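Local structure of methanol--corrinoid protein co-methyltransferase (Methanosarcina barkeri, 2I2X) at residues Ala121-Arg133 / Lys142-Ala154. The protein transfers the methyl group of methanol to the cob(I)amide carried by its partner corrinoid protein MtaC, a zinc-dependent step of methanogenesis. Numbering follows the deposited sequence.
Sequences ALRHTIGDIRENR and KYSVFLEAFEQCA
Ile126 of strand 121-126 and Phe150 of helix 143-154 come within 6.5 Å of each other, CA to CA, where the two elements run antiparallel (171°), their axes 8.9 Å apart. The register then continues along the loop, pairing Ile129 with Phe146. No hydrogen bond links the segments; the contact rests on apolar side chains and on the aliphatic parts of Arg130 and Lys142. Ile126 suits the middle of it because its beta-branched side chain spreads over Phe150, with CB and CG1 above the ring face and CB 3.9 Å from the centroid. CG1 also reaches Ala149 CB, whose small methyl leaves room for the isoleucine against the helix, and CG2, anti to the backbone N, meets Phe146 CE1 at 3.7 Å. Toward the other end, Cys153 SG approaches His124 CD2 obliquely at 3.5 Å.

Beyond the strand, Ile129 presses CD1 against Val145 CG1 (3.7 Å). Arg130 lays its aliphatic CD over one face of Phe146, while its guanidinium lies nearly parallel to that ring, the planes 12° apart; Phe150 CE2 lies against the opposite face. Asp128 fixes this orientation by a side-on salt bridge: Arg130 NE meets OD1 and NH2 meets OD2, both at 2.9 Å and almost straight. Asp195 in helix 181-210 takes NH1, giving the buried guanidinium a second carboxylate partner, while Asp128 OD2 also accepts from Met166 N.

These segments form the first strand and the helix of the beta-alpha-beta unit completed by strand 160-163 in the TIM barrel. As is usual in that fold, the active site lies at the C-terminal strand ends: Gly127 is near the bound corrinoid, and Asp128 near the zinc ligand Glu164.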
loop_
_atom_site.group_PDB
_atom_site.type_symbol
_atom_site.label_atom_id
_atom_site.label_comp_id
_atom_site.label_asym_id
_atom_site.label_seq_id
_atom_site.Cartn_x
_atom_site.Cartn_y
_atom_site.Cartn_z
ATOM N N ALA A 121 -6.890 -2.053 -20.949
ATOM C CA ALA A 121 -5.858 -1.956 -21.985
ATOM C C ALA A 121 -4.561 -2.374 -21.346
ATOM O O ALA A 121 -4.404 -2.285 -20.134
ATOM C CB ALA A 121 -5.760 -0.518 -22.572
ATOM N N LEU A 122 -3.653 -2.891 -22.150
ATOM C CA LEU A 122 -2.397 -3.362 -21.641
ATOM C C LEU A 122 -1.219 -2.503 -22.152
ATOM O O LEU A 122 -1.047 -2.293 -23.335
ATOM C CB LEU A 122 -2.225 -4.839 -22.000
ATOM C CG LEU A 122 -0.874 -5.463 -21.638
ATOM C CD1 LEU A 122 -0.670 -5.461 -20.131
ATOM C CD2 LEU A 122 -0.719 -6.853 -22.232
ATOM N N ARG A 123 -0.411 -2.010 -21.240
ATOM C CA ARG A 123 0.731 -1.233 -21.615
ATOM C C ARG A 123 1.960 -2.031 -21.287
ATOM O O ARG A 123 2.088 -2.536 -20.161
ATOM C CB ARG A 123 0.751 0.038 -20.824
ATOM C CG ARG A 123 1.997 0.865 -21.006
ATOM C CD ARG A 123 1.840 2.026 -20.064
ATOM N NE ARG A 123 2.289 3.242 -20.656
ATOM C CZ ARG A 123 1.695 4.413 -20.526
ATOM N NH1 ARG A 123 0.596 4.572 -19.808
ATOM N NH2 ARG A 123 2.237 5.445 -21.142
ATOM N N HIS A 124 2.844 -2.151 -22.279
ATOM C CA HIS A 124 4.142 -2.740 -22.101
ATOM C C HIS A 124 5.160 -1.652 -22.276
ATOM O O HIS A 124 5.113 -0.902 -23.248
ATOM C CB HIS A 124 4.386 -3.842 -23.132
ATOM C CG HIS A 124 4.225 -5.222 -22.579
ATOM N ND1 HIS A 124 3.166 -5.584 -21.766
ATOM C CD2 HIS A 124 5.001 -6.320 -22.697
ATOM C CE1 HIS A 124 3.291 -6.854 -21.427
ATOM N NE2 HIS A 124 4.405 -7.317 -21.962
ATOM N N THR A 125 6.071 -1.575 -21.317
ATOM C CA THR A 125 7.172 -0.634 -21.313
ATOM C C THR A 125 8.472 -1.431 -21.499
ATOM O O THR A 125 8.974 -2.082 -20.556
ATOM C CB THR A 125 7.195 0.129 -19.976
ATOM O OG1 THR A 125 5.975 0.843 -19.838
ATOM C CG2 THR A 125 8.397 1.113 -19.880
ATOM N N ILE A 126 9.004 -1.384 -22.729
ATOM C CA ILE A 126 10.216 -2.082 -23.100
ATOM C C ILE A 126 11.339 -1.494 -22.253
ATOM O O ILE A 126 11.299 -0.319 -21.883
ATOM C CB ILE A 126 10.442 -1.923 -24.634
ATOM C CG1 ILE A 126 9.545 -2.895 -25.423
ATOM C CG2 ILE A 126 11.922 -2.181 -25.073
ATOM C CD1 ILE A 126 8.072 -2.907 -25.044
ATOM N N GLY A 127 12.310 -2.318 -21.882
ATOM C CA GLY A 127 13.540 -1.792 -21.287
ATOM C C GLY A 127 14.520 -1.138 -22.273
ATOM O O GLY A 127 14.737 -1.645 -23.376
ATOM N N ASP A 128 15.121 -0.012 -21.885
ATOM C CA ASP A 128 16.156 0.582 -22.728
ATOM C C ASP A 128 17.403 -0.233 -22.566
ATOM O O ASP A 128 18.210 0.014 -21.682
ATOM C CB ASP A 128 16.434 2.063 -22.433
ATOM C CG ASP A 128 17.115 2.775 -23.628
ATOM O OD1 ASP A 128 17.749 2.062 -24.445
ATOM O OD2 ASP A 128 17.029 4.026 -23.742
ATOM N N ILE A 129 17.537 -1.230 -23.427
ATOM C CA ILE A 129 18.632 -2.181 -23.346
ATOM C C ILE A 129 19.917 -1.712 -24.075
ATOM O O ILE A 129 20.925 -2.419 -24.053
ATOM C CB ILE A 129 18.187 -3.553 -23.897
ATOM C CG1 ILE A 129 17.744 -3.444 -25.370
ATOM C CG2 ILE A 129 17.096 -4.110 -23.064
ATOM C CD1 ILE A 129 17.576 -4.790 -26.091
ATOM N N ARG A 130 19.890 -0.529 -24.695
ATOM C CA ARG A 130 21.024 -0.026 -25.497
ATOM C C ARG A 130 22.223 0.428 -24.641
ATOM O O ARG A 130 22.637 1.581 -24.680
ATOM C CB ARG A 130 20.565 1.107 -26.423
ATOM C CG ARG A 130 19.422 0.735 -27.372
ATOM C CD ARG A 130 18.820 1.963 -28.048
ATOM N NE ARG A 130 18.359 2.963 -27.081
ATOM C CZ ARG A 130 18.299 4.274 -27.299
ATOM N NH1 ARG A 130 18.675 4.804 -28.476
ATOM N NH2 ARG A 130 17.871 5.069 -26.325
ATOM N N GLU A 131 22.767 -0.508 -23.869
ATOM C CA GLU A 131 23.868 -0.246 -22.938
ATOM C C GLU A 131 24.627 -1.555 -22.594
ATOM O O GLU A 131 24.026 -2.629 -22.599
ATOM C CB GLU A 131 23.314 0.405 -21.678
ATOM C CG GLU A 131 24.330 0.632 -20.605
ATOM C CD GLU A 131 23.860 1.562 -19.520
ATOM O OE1 GLU A 131 22.846 1.244 -18.859
ATOM O OE2 GLU A 131 24.537 2.597 -19.305
ATOM N N ASN A 132 25.939 -1.468 -22.359
ATOM C CA ASN A 132 26.698 -2.574 -21.777
ATOM C C ASN A 132 27.326 -2.098 -20.507
ATOM O O ASN A 132 27.091 -0.962 -20.101
ATOM C CB ASN A 132 27.762 -3.170 -22.716
ATOM C CG ASN A 132 28.753 -2.131 -23.265
ATOM O OD1 ASN A 132 28.985 -2.084 -24.480
ATOM N ND2 ASN A 132 29.345 -1.311 -22.387
ATOM N N ARG A 133 28.123 -2.963 -19.889
ATOM C CA ARG A 133 28.797 -2.669 -18.625
ATOM C C ARG A 133 29.617 -1.353 -18.618
ATOM O O ARG A 133 29.587 -0.622 -17.639
ATOM C CB ARG A 133 29.641 -3.883 -18.219
ATOM C CG ARG A 133 30.814 -3.621 -17.268
ATOM C CD ARG A 133 30.993 -4.829 -16.374
ATOM N NE ARG A 133 32.324 -5.029 -15.794
ATOM C CZ ARG A 133 32.897 -4.252 -14.873
ATOM N NH1 ARG A 133 32.309 -3.143 -14.420
ATOM N NH2 ARG A 133 34.088 -4.579 -14.412
ATOM N N LYS A 142 22.608 -3.594 -30.341
ATOM C CA LYS A 142 21.457 -3.887 -29.534
ATOM C C LYS A 142 20.204 -3.116 -30.056
ATOM O O LYS A 142 19.062 -3.484 -29.754
ATOM C CB LYS A 142 21.798 -3.625 -28.054
ATOM C CG LYS A 142 21.431 -4.759 -27.073
ATOM C CD LYS A 142 22.555 -5.765 -26.799
ATOM C CE LYS A 142 23.904 -5.072 -26.463
ATOM N NZ LYS A 142 23.982 -4.407 -25.117
ATOM N N TYR A 143 20.419 -2.093 -30.881
ATOM C CA TYR A 143 19.309 -1.262 -31.383
ATOM C C TYR A 143 18.193 -2.078 -32.028
ATOM O O TYR A 143 17.005 -1.822 -31.770
ATOM C CB TYR A 143 19.787 -0.178 -32.368
ATOM C CG TYR A 143 18.757 0.907 -32.603
ATOM C CD1 TYR A 143 18.616 1.959 -31.704
ATOM C CD2 TYR A 143 17.904 0.876 -33.715
ATOM C CE1 TYR A 143 17.647 2.951 -31.897
ATOM C CE2 TYR A 143 16.926 1.863 -33.912
ATOM C CZ TYR A 143 16.809 2.905 -33.002
ATOM O OH TYR A 143 15.865 3.908 -33.176
ATOM N N SER A 144 18.566 -3.048 -32.862
ATOM C CA SER A 144 17.573 -3.800 -33.627
ATOM C C SER A 144 16.794 -4.721 -32.706
ATOM O O SER A 144 15.608 -4.994 -32.941
ATOM C CB SER A 144 18.221 -4.609 -34.750
ATOM O OG SER A 144 19.140 -5.558 -34.245
ATOM N N VAL A 145 17.469 -5.192 -31.662
ATOM C CA VAL A 145 16.826 -6.027 -30.657
ATOM C C VAL A 145 15.767 -5.174 -29.927
ATOM O O VAL A 145 14.629 -5.589 -29.763
ATOM C CB VAL A 145 17.861 -6.635 -29.682
ATOM C CG1 VAL A 145 17.188 -7.516 -28.628
ATOM C CG2 VAL A 145 18.893 -7.463 -30.443
ATOM N N PHE A 146 16.174 -3.959 -29.554
ATOM C CA PHE A 146 15.334 -2.959 -28.931
ATOM C C PHE A 146 14.004 -2.826 -29.680
ATOM O O PHE A 146 12.925 -2.961 -29.087
ATOM C CB PHE A 146 16.109 -1.643 -28.911
ATOM C CG PHE A 146 15.403 -0.502 -28.230
ATOM C CD1 PHE A 146 14.911 -0.629 -26.936
ATOM C CD2 PHE A 146 15.270 0.719 -28.881
ATOM C CE1 PHE A 146 14.291 0.440 -26.309
ATOM C CE2 PHE A 146 14.653 1.795 -28.255
ATOM C CZ PHE A 146 14.159 1.654 -26.967
ATOM N N LEU A 147 14.094 -2.586 -30.984
ATOM C CA LEU A 147 12.915 -2.486 -31.860
ATOM C C LEU A 147 12.081 -3.759 -31.911
ATOM O O LEU A 147 10.847 -3.682 -31.930
ATOM C CB LEU A 147 13.319 -2.093 -33.286
ATOM C CG LEU A 147 13.956 -0.717 -33.504
ATOM C CD1 LEU A 147 14.030 -0.411 -35.022
ATOM C CD2 LEU A 147 13.242 0.422 -32.726
ATOM N N GLU A 148 12.751 -4.915 -31.964
ATOM C CA GLU A 148 12.079 -6.210 -31.991
ATOM C C GLU A 148 11.237 -6.385 -30.734
ATOM O O GLU A 148 10.173 -7.002 -30.778
ATOM C CB GLU A 148 13.085 -7.357 -32.033
ATOM C CG GLU A 148 13.752 -7.616 -33.352
ATOM C CD GLU A 148 14.788 -8.752 -33.282
ATOM O OE1 GLU A 148 14.471 -9.832 -32.716
ATOM O OE2 GLU A 148 15.912 -8.563 -33.813
ATOM N N ALA A 149 11.717 -5.862 -29.608
ATOM C CA ALA A 149 10.937 -5.949 -28.392
ATOM C C ALA A 149 9.601 -5.195 -28.549
ATOM O O ALA A 149 8.534 -5.741 -28.215
ATOM C CB ALA A 149 11.725 -5.475 -27.179
ATOM N N PHE A 150 9.658 -3.976 -29.084
ATOM C CA PHE A 150 8.444 -3.199 -29.270
ATOM C C PHE A 150 7.533 -3.940 -30.221
ATOM O O PHE A 150 6.358 -4.092 -29.949
ATOM C CB PHE A 150 8.706 -1.790 -29.822
ATOM C CG PHE A 150 9.263 -0.826 -28.824
ATOM C CD1 PHE A 150 8.420 -0.145 -27.932
ATOM C CD2 PHE A 150 10.637 -0.552 -28.798
ATOM C CE1 PHE A 150 8.930 0.761 -27.007
ATOM C CE2 PHE A 150 11.169 0.364 -27.859
ATOM C CZ PHE A 150 10.302 1.013 -26.956
ATOM N N GLU A 151 8.044 -4.421 -31.337
ATOM C CA GLU A 151 7.083 -4.958 -32.282
ATOM C C GLU A 151 6.517 -6.342 -31.925
ATOM O O GLU A 151 5.369 -6.648 -32.236
ATOM C CB GLU A 151 7.558 -4.811 -33.722
ATOM C CG GLU A 151 7.913 -6.034 -34.457
ATOM C CD GLU A 151 8.341 -5.677 -35.891
ATOM O OE1 GLU A 151 7.451 -5.532 -36.775
ATOM O OE2 GLU A 151 9.567 -5.526 -36.112
ATOM N N GLN A 152 7.316 -7.150 -31.235
ATOM C CA GLN A 152 6.872 -8.458 -30.808
ATOM C C GLN A 152 5.784 -8.341 -29.751
ATOM O O GLN A 152 4.783 -9.061 -29.827
ATOM C CB GLN A 152 8.034 -9.297 -30.299
ATOM C CG GLN A 152 8.962 -9.788 -31.393
ATOM C CD GLN A 152 8.278 -10.774 -32.285
ATOM O OE1 GLN A 152 7.693 -11.758 -31.802
ATOM N NE2 GLN A 152 8.320 -10.522 -33.605
ATOM N N CYS A 153 5.968 -7.426 -28.790
ATOM C CA CYS A 153 4.965 -7.183 -27.751
ATOM C C CYS A 153 3.715 -6.605 -28.360
ATOM O O CYS A 153 2.592 -6.917 -27.931
ATOM C CB CYS A 153 5.487 -6.228 -26.699
ATOM S SG CYS A 153 6.758 -6.982 -25.697
ATOM N N ALA A 154 3.905 -5.780 -29.388
ATOM C CA ALA A 154 2.780 -5.128 -30.048
ATOM C C ALA A 154 1.991 -6.120 -30.871
ATOM O O ALA A 154 0.829 -5.916 -31.137
ATOM C CB ALA A 154 3.263 -4.005 -30.909
#